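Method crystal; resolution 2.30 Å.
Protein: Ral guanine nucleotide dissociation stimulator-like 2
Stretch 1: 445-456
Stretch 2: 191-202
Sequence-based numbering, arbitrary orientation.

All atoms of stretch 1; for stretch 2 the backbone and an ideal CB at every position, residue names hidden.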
# COMPACT_ATOMS: atom_id res chain seq x y z
N SER A 445 -16.52 -13.22 18.25
CA SER A 445 -16.21 -14.62 17.95
C SER A 445 -17.19 -15.29 16.99
O SER A 445 -16.78 -16.07 16.12
CB SER A 445 -16.07 -15.44 19.23
OG SER A 445 -17.30 -15.56 19.91
N ASP A 446 -18.48 -15.00 17.14
CA ASP A 446 -19.51 -15.67 16.34
C ASP A 446 -19.69 -15.13 14.92
O ASP A 446 -19.98 -15.89 14.01
CB ASP A 446 -20.85 -15.71 17.10
CG ASP A 446 -20.84 -16.73 18.22
OD1 ASP A 446 -20.32 -16.42 19.31
OD2 ASP A 446 -21.37 -17.84 18.02
N ILE A 447 -19.50 -13.82 14.73
CA ILE A 447 -19.49 -13.25 13.38
C ILE A 447 -18.25 -13.74 12.63
O ILE A 447 -18.34 -14.09 11.45
CB ILE A 447 -19.55 -11.69 13.38
CG1 ILE A 447 -20.83 -11.20 14.06
CG2 ILE A 447 -19.48 -11.15 11.94
CD1 ILE A 447 -20.89 -9.70 14.28
N GLN A 448 -17.12 -13.77 13.32
CA GLN A 448 -15.87 -14.27 12.75
C GLN A 448 -15.98 -15.74 12.32
O GLN A 448 -15.51 -16.10 11.24
CB GLN A 448 -14.70 -14.08 13.73
CG GLN A 448 -14.25 -12.63 13.92
CD GLN A 448 -13.63 -12.01 12.67
OE1 GLN A 448 -13.10 -12.70 11.80
NE2 GLN A 448 -13.69 -10.68 12.58
N GLN A 449 -16.60 -16.56 13.17
CA GLN A 449 -16.81 -17.98 12.87
C GLN A 449 -17.71 -18.17 11.64
O GLN A 449 -17.46 -19.06 10.82
CB GLN A 449 -17.39 -18.72 14.08
CG GLN A 449 -17.41 -20.24 13.94
CD GLN A 449 -17.76 -20.97 15.23
OE1 GLN A 449 -18.65 -20.55 15.97
NE2 GLN A 449 -17.06 -22.07 15.49
N TRP A 450 -18.73 -17.33 11.52
CA TRP A 450 -19.62 -17.34 10.35
C TRP A 450 -18.87 -16.96 9.07
O TRP A 450 -19.03 -17.61 8.03
CB TRP A 450 -20.82 -16.42 10.57
CG TRP A 450 -21.65 -16.21 9.33
CD1 TRP A 450 -22.53 -17.09 8.76
CD2 TRP A 450 -21.68 -15.04 8.50
NE1 TRP A 450 -23.10 -16.55 7.64
CE2 TRP A 450 -22.59 -15.29 7.45
CE3 TRP A 450 -21.01 -13.80 8.54
CZ2 TRP A 450 -22.86 -14.35 6.45
CZ3 TRP A 450 -21.28 -12.87 7.55
CH2 TRP A 450 -22.20 -13.15 6.52
N LEU A 451 -18.05 -15.91 9.15
CA LEU A 451 -17.23 -15.45 8.02
C LEU A 451 -16.24 -16.52 7.55
O LEU A 451 -15.98 -16.64 6.35
CB LEU A 451 -16.49 -14.16 8.38
CG LEU A 451 -17.31 -12.87 8.42
CD1 LEU A 451 -16.59 -11.81 9.24
CD2 LEU A 451 -17.60 -12.35 7.01
N GLN A 452 -15.70 -17.28 8.50
CA GLN A 452 -14.74 -18.35 8.21
C GLN A 452 -15.40 -19.56 7.54
O GLN A 452 -14.76 -20.27 6.75
CB GLN A 452 -14.04 -18.79 9.50
CG GLN A 452 -13.03 -17.77 10.03
CD GLN A 452 -12.76 -17.91 11.53
OE1 GLN A 452 -13.45 -18.65 12.24
NE2 GLN A 452 -11.76 -17.19 12.02
N GLY A 453 -16.67 -19.80 7.86
CA GLY A 453 -17.41 -20.94 7.31
C GLY A 453 -17.99 -20.70 5.93
O GLY A 453 -18.50 -21.63 5.29
N LEU A 454 -17.92 -19.45 5.48
CA LEU A 454 -18.44 -19.05 4.17
C LEU A 454 -17.65 -19.66 3.02
O LEU A 454 -16.42 -19.59 2.98
CB LEU A 454 -18.45 -17.52 4.05
CG LEU A 454 -19.74 -16.72 4.26
CD1 LEU A 454 -20.77 -17.42 5.15
CD2 LEU A 454 -19.41 -15.34 4.82
N GLN A 455 -18.37 -20.27 2.09
CA GLN A 455 -17.78 -20.85 0.89
C GLN A 455 -18.34 -20.14 -0.35
O GLN A 455 -19.38 -20.54 -0.89
CB GLN A 455 -18.03 -22.36 0.83
CG GLN A 455 -17.30 -23.16 1.91
CD GLN A 455 -17.73 -24.62 2.01
OE1 GLN A 455 -17.37 -25.31 2.97
NE2 GLN A 455 -18.49 -25.09 1.03
N PRO A 456 -17.66 -19.06 -0.78
CA PRO A 456 -18.12 -18.18 -1.85
C PRO A 456 -18.20 -18.85 -3.21
O PRO A 456 -17.40 -19.74 -3.51
CB PRO A 456 -17.07 -17.07 -1.86
CG PRO A 456 -15.84 -17.70 -1.32
CD PRO A 456 -16.33 -18.66 -0.28
N UNK A 191 -19.91 -27.91 9.58
CA UNK A 191 -20.50 -27.77 8.25
C UNK A 191 -20.37 -26.34 7.71
O UNK A 191 -20.24 -25.39 8.50
CB UNK A 191 -21.97 -28.18 8.29
N UNK A 192 -20.40 -26.16 6.37
CA UNK A 192 -20.34 -24.83 5.76
C UNK A 192 -21.42 -23.89 6.28
O UNK A 192 -22.58 -24.29 6.42
CB UNK A 192 -20.46 -24.95 4.24
N UNK A 193 -21.03 -22.65 6.56
CA UNK A 193 -21.95 -21.64 7.10
C UNK A 193 -23.02 -21.26 6.09
O UNK A 193 -22.76 -21.19 4.89
CB UNK A 193 -21.18 -20.39 7.53
N UNK A 194 -24.23 -21.02 6.60
CA UNK A 194 -25.34 -20.53 5.79
C UNK A 194 -25.04 -19.07 5.42
O UNK A 194 -24.95 -18.22 6.31
CB UNK A 194 -26.67 -20.66 6.53
N UNK A 195 -24.87 -18.79 4.12
CA UNK A 195 -24.57 -17.43 3.68
C UNK A 195 -25.69 -16.43 4.01
O UNK A 195 -25.41 -15.26 4.25
CB UNK A 195 -24.31 -17.43 2.17
N UNK A 196 -26.93 -16.91 4.03
CA UNK A 196 -28.09 -16.07 4.35
C UNK A 196 -28.18 -15.68 5.83
O UNK A 196 -29.04 -14.89 6.22
CB UNK A 196 -29.37 -16.80 3.94
N UNK A 197 -27.28 -16.22 6.65
CA UNK A 197 -27.22 -15.89 8.08
C UNK A 197 -26.66 -14.50 8.37
O UNK A 197 -26.56 -14.09 9.53
CB UNK A 197 -26.37 -16.93 8.81
N UNK A 198 -26.31 -13.77 7.31
CA UNK A 198 -25.94 -12.35 7.42
C UNK A 198 -27.07 -11.57 8.11
O UNK A 198 -26.82 -10.58 8.79
CB UNK A 198 -25.65 -11.76 6.04
N UNK A 199 -28.30 -12.06 7.95
CA UNK A 199 -29.50 -11.47 8.54
C UNK A 199 -29.55 -11.60 10.06
O UNK A 199 -30.20 -10.80 10.73
CB UNK A 199 -30.74 -12.12 7.93
N UNK A 200 -28.86 -12.61 10.59
CA UNK A 200 -28.87 -12.93 12.02
C UNK A 200 -28.06 -11.94 12.88
O UNK A 200 -28.32 -11.80 14.08
CB UNK A 200 -28.32 -14.34 12.22
N UNK A 201 -27.10 -11.27 12.26
CA UNK A 201 -26.27 -10.29 12.97
C UNK A 201 -26.69 -8.86 12.64
O UNK A 201 -27.27 -8.61 11.59
CB UNK A 201 -24.79 -10.49 12.62
N UNK A 202 -26.39 -7.93 13.55
CA UNK A 202 -26.66 -6.52 13.30
C UNK A 202 -25.67 -5.96 12.29
O UNK A 202 -24.50 -6.35 12.27
CB UNK A 202 -26.60 -5.72 14.60

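At position 191, CA-to-CB points away from the helix and the ideal CB has nothing of stretch 1 within 5.5 Å, so almost any residue, preferably polar, would serve. It is S191, which makes no contact.

Position 192 points sideways, its ideal CB 3.4 Å from Q455 OE1. Phi/psi of -55/137° admits proline as well as small or extended residues. The residue is P192, whose CB makes a packing contact with Q455 OE1.

At 193 the backbone comes closest: the CA of 193 is 4.6 Å from G453 CA, and the N of 193 donates to G453 O at 3.0 Å (155°), which requires a free NH and so argues against proline. The CB points toward stretch 1, 3.5 Å from W450 O, 3.6 Å from G453 C and 3.8 Å from L454 CD1, leaving little room beyond a methyl. A193 fits: its CB packs 3.8 Å from W450 CD1 and 3.9 Å from L454 CD1. An ideal CB on G453 would lie 2.9 Å from A193 CB, a clash that glycine avoids. A water oxygen accepts from Q455 N (2.8 Å) and donates to A193 O (3.0 Å).

Position 194 contributes its carbonyl: W450 NE1 donates to the backbone O of 194 at 2.8 Å (164°), at the indole edge. The side chain points away, so polar choices are reasonable. D194 OD1 accepts from the backbone N of 196 (2.9 Å).

Position 195 opens a 3-10 segment with phi -63°, compatible with proline; its CB points away, 4.6 Å from L454 CD1. It is P195.

Position 196 points away and is unconstrained by stretch 1; it is T196, whose OG1 donates to D194 OD1 (2.7 Å).

At 197 the sideways CB sits 3.5 Å from W450 NE1, whose hydrogen is already committed to D194 O, so several small or polar residues would suit. D197 makes this contact through CB.

Position 198 also points sideways, its CB 3.7 Å from W450 CH2, favouring an apolar side chain. V198 provides it.

Positions 199 and 200 are out of reach and undetermined by stretch 1: L199 and V200.

Position 201 points toward the helix, its CB 4.3 Å from I447 CG1. The space suits a large apolar or aromatic side chain. F201 fills it: I447 CG1 sits over one ring face, 3.8 Å from the F201 ring centroid, while W450 CG approaches the ring edge, 3.9 Å from F201 CE1.

Position 202 points away, at a helix N-cap where Ser, Thr, Asp or Asn are common; it is L202.

Stretch 2 (191-202) SPADPTDVLVFL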
# COMPACT_ATOMS: atom_id res chain seq x y z
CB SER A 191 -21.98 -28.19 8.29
OG SER A 191 -22.72 -27.35 9.15
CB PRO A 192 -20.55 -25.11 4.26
CG PRO A 192 -21.09 -26.51 4.19
CD PRO A 192 -20.46 -27.22 5.34
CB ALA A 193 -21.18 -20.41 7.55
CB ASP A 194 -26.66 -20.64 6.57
CG ASP A 194 -27.89 -20.27 5.75
OD1 ASP A 194 -27.76 -19.62 4.69
OD2 ASP A 194 -29.01 -20.62 6.18
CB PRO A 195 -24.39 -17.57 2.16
CG PRO A 195 -25.10 -18.83 1.80
CD PRO A 195 -24.92 -19.73 2.98
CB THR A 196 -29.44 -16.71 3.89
OG1 THR A 196 -29.77 -17.82 4.74
CG2 THR A 196 -29.36 -17.19 2.44
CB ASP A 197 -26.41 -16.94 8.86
CG ASP A 197 -27.26 -18.12 9.31
OD1 ASP A 197 -28.50 -18.07 9.20
OD2 ASP A 197 -26.67 -19.11 9.79
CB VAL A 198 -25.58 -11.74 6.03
CG1 VAL A 198 -26.78 -11.75 5.09
CG2 VAL A 198 -25.03 -10.32 6.19
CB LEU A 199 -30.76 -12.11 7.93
CG LEU A 199 -31.06 -11.92 6.44
CD1 LEU A 199 -32.18 -12.84 6.00
CD2 LEU A 199 -31.39 -10.47 6.10
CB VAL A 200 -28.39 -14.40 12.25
CG1 VAL A 200 -28.02 -14.66 13.71
CG2 VAL A 200 -29.47 -15.38 11.80
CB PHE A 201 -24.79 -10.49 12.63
CG PHE A 201 -24.31 -11.90 12.79
CD1 PHE A 201 -24.08 -12.70 11.67
CD2 PHE A 201 -24.08 -12.43 14.05
CE1 PHE A 201 -23.63 -14.01 11.81
CE2 PHE A 201 -23.62 -13.74 14.21
CZ PHE A 201 -23.40 -14.53 13.08
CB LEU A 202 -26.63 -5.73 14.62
CG LEU A 202 -27.83 -5.92 15.56
CD1 LEU A 202 -27.48 -5.52 16.99
CD2 LEU A 202 -29.05 -5.15 15.07
O HOH W 1 -21.06 -20.87 2.46
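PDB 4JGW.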